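Long-range contact in ORC1-type DNA replication protein 2 (Aeropyrum pernix, PDB 1W5S), which binds ATP and DNA and takes part in regulating DNA replication, through an AAA+ ATPase domain joined to a winged-helix domain: residues I156-L161 with E197-V202. Sequence-based numbering, arbitrary orientation.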
loop_
_atom_site.group_PDB
_atom_site.type_symbol
_atom_site.label_atom_id
_atom_site.label_comp_id
_atom_site.label_asym_id
_atom_site.label_seq_id
_atom_site.Cartn_x
_atom_site.Cartn_y
_atom_site.Cartn_z
ATOM N N ILE A 156 17.679 10.032 2.835
ATOM C CA ILE A 156 17.145 10.646 1.606
ATOM C C ILE A 156 16.623 12.017 1.978
ATOM O O ILE A 156 15.690 12.107 2.739
ATOM C CB ILE A 156 15.958 9.833 0.989
ATOM C CG1 ILE A 156 16.461 8.580 0.269
ATOM C CG2 ILE A 156 15.182 10.663 -0.051
ATOM C CD1 ILE A 156 15.461 7.440 0.214
ATOM N N ALA A 157 17.221 13.072 1.437
ATOM C CA ALA A 157 16.809 14.453 1.714
ATOM C C ALA A 157 15.724 14.982 0.770
ATOM O O ALA A 157 15.539 14.500 -0.348
ATOM C CB ALA A 157 18.012 15.374 1.650
ATOM N N ALA A 158 15.039 16.027 1.227
ATOM C CA ALA A 158 13.971 16.657 0.427
ATOM C C ALA A 158 14.458 16.962 -0.988
ATOM O O ALA A 158 13.760 16.751 -1.990
ATOM C CB ALA A 158 13.490 17.949 1.098
ATOM N N GLU A 159 15.668 17.479 -1.038
ATOM C CA GLU A 159 16.285 17.905 -2.277
ATOM C C GLU A 159 16.591 16.723 -3.220
ATOM O O GLU A 159 16.565 16.880 -4.436
ATOM C CB GLU A 159 17.517 18.758 -1.940
ATOM C CG GLU A 159 18.781 18.358 -2.670
ATOM C CD GLU A 159 20.023 19.055 -2.144
ATOM O OE1 GLU A 159 20.989 19.173 -2.934
ATOM O OE2 GLU A 159 20.025 19.474 -0.949
ATOM N N ASP A 160 16.852 15.541 -2.664
ATOM C CA ASP A 160 16.980 14.316 -3.455
ATOM C C ASP A 160 15.629 13.917 -4.063
ATOM O O ASP A 160 15.542 13.561 -5.233
ATOM C CB ASP A 160 17.507 13.159 -2.600
ATOM C CG ASP A 160 18.895 13.428 -2.046
ATOM O OD1 ASP A 160 19.749 13.977 -2.796
ATOM O OD2 ASP A 160 19.141 13.085 -0.865
ATOM N N LEU A 161 14.573 13.965 -3.262
ATOM C CA LEU A 161 13.262 13.620 -3.748
ATOM C C LEU A 161 12.855 14.601 -4.842
ATOM O O LEU A 161 12.290 14.217 -5.865
ATOM C CB LEU A 161 12.277 13.622 -2.593
ATOM C CG LEU A 161 11.740 12.344 -1.927
ATOM C CD1 LEU A 161 12.465 11.061 -2.235
ATOM C CD2 LEU A 161 11.624 12.576 -0.419
ATOM N N GLU A 197 4.880 18.085 3.936
ATOM C CA GLU A 197 5.960 18.557 4.843
ATOM C C GLU A 197 7.285 18.633 4.081
ATOM O O GLU A 197 7.955 19.657 4.064
ATOM C CB GLU A 197 6.151 17.642 6.083
ATOM C CG GLU A 197 5.206 17.857 7.259
ATOM C CD GLU A 197 5.432 16.838 8.429
ATOM O OE1 GLU A 197 6.489 16.945 9.125
ATOM O OE2 GLU A 197 4.548 15.950 8.663
ATOM N N LYS A 198 7.645 17.545 3.424
ATOM C CA LYS A 198 8.985 17.417 2.835
ATOM C C LYS A 198 9.068 17.985 1.429
ATOM O O LYS A 198 10.008 18.695 1.091
ATOM C CB LYS A 198 9.372 15.936 2.797
ATOM C CG LYS A 198 10.815 15.626 3.087
ATOM C CD LYS A 198 11.039 15.036 4.520
ATOM C CE LYS A 198 12.357 14.165 4.579
ATOM N NZ LYS A 198 12.416 13.119 3.475
ATOM N N ILE A 199 8.110 17.646 0.584
ATOM C CA ILE A 199 8.193 18.049 -0.798
ATOM C C ILE A 199 6.866 18.601 -1.312
ATOM O O ILE A 199 6.276 18.056 -2.243
ATOM C CB ILE A 199 8.677 16.877 -1.694
ATOM C CG1 ILE A 199 7.948 15.592 -1.346
ATOM C CG2 ILE A 199 10.182 16.650 -1.521
ATOM C CD1 ILE A 199 8.167 14.530 -2.349
ATOM N N PRO A 200 6.418 19.728 -0.741
ATOM C CA PRO A 200 5.105 20.233 -1.129
ATOM C C PRO A 200 5.045 20.642 -2.598
ATOM O O PRO A 200 3.978 20.616 -3.174
ATOM C CB PRO A 200 4.923 21.437 -0.232
ATOM C CG PRO A 200 6.335 21.906 0.071
ATOM C CD PRO A 200 7.077 20.624 0.229
ATOM N N GLN A 201 6.176 20.993 -3.200
ATOM C CA GLN A 201 6.198 21.416 -4.591
ATOM C C GLN A 201 5.857 20.231 -5.540
ATOM O O GLN A 201 5.382 20.438 -6.664
ATOM C CB GLN A 201 7.557 22.087 -4.937
ATOM C CG GLN A 201 7.649 23.625 -4.620
ATOM C CD GLN A 201 9.119 24.170 -4.399
ATOM O OE1 GLN A 201 9.764 24.729 -5.316
ATOM N NE2 GLN A 201 9.618 24.032 -3.160
ATOM N N VAL A 202 6.081 18.986 -5.109
ATOM C CA VAL A 202 5.613 17.884 -5.910
ATOM C C VAL A 202 4.200 17.479 -5.524
ATOM O O VAL A 202 3.390 17.152 -6.389
ATOM C CB VAL A 202 6.532 16.648 -5.889
ATOM C CG1 VAL A 202 8.014 17.063 -5.955
ATOM C CG2 VAL A 202 6.213 15.740 -4.681
#
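Bends at chi2 (104°) and chi4 (-51°) carry the side chain of Lys198 across the start of helix 158-165, while chi1 of Ile199 (45°) sets CG1 between the backbone N and carbonyl carbon and turns CG2 anti to the carbonyl carbon, beside the backbone N, where it meets the facing helix. From the bent lysine chain, CG lies alongside Ala158 CB at 4.1 Å, and the ammonium ends beside Leu161, the two side chains crossing at about a right angle. There Lys198 NZ sits 4.0 Å from Leu161 CD2. Its hydrogen bond goes to the carbonyl O of Leu151, at the end of helix 148-151; the carbonyl O of Ile156, 3.5 Å from Lys198 NZ, adds no more than a loose polar neighbour. The same methyl, Ala158 CB, also rests 3.6 Å from the backbone O of Lys198.

Ile199, the N-cap residue between helices 190-198 and 200-203, presses CG2 against Leu161 CB at 3.8 Å, and the same methyl approaches Ala158 O to 3.6 Å. Tyr162 extends this apolar patch, touching Ile199, Pro200 and Val202, and its hydroxyl hydrogen-bonds Gln201 N. The facing helix start is secured separately: Asp160 OD2 accepts a 3.0 Å hydrogen bond from Ala157 N on the anti side of the carboxylate, somewhat out of its plane.

The contact thus joins the first turn of helix 158-165 to the break between two helices after strand 180-186 of the AAA+ core. No hydrogen bond links the two segments, which meet through methyl and methylene packing and methyl-to-carbonyl contacts; the bond to Leu151 O probably offsets the cost of placing the lysine charge beside a leucine methyl.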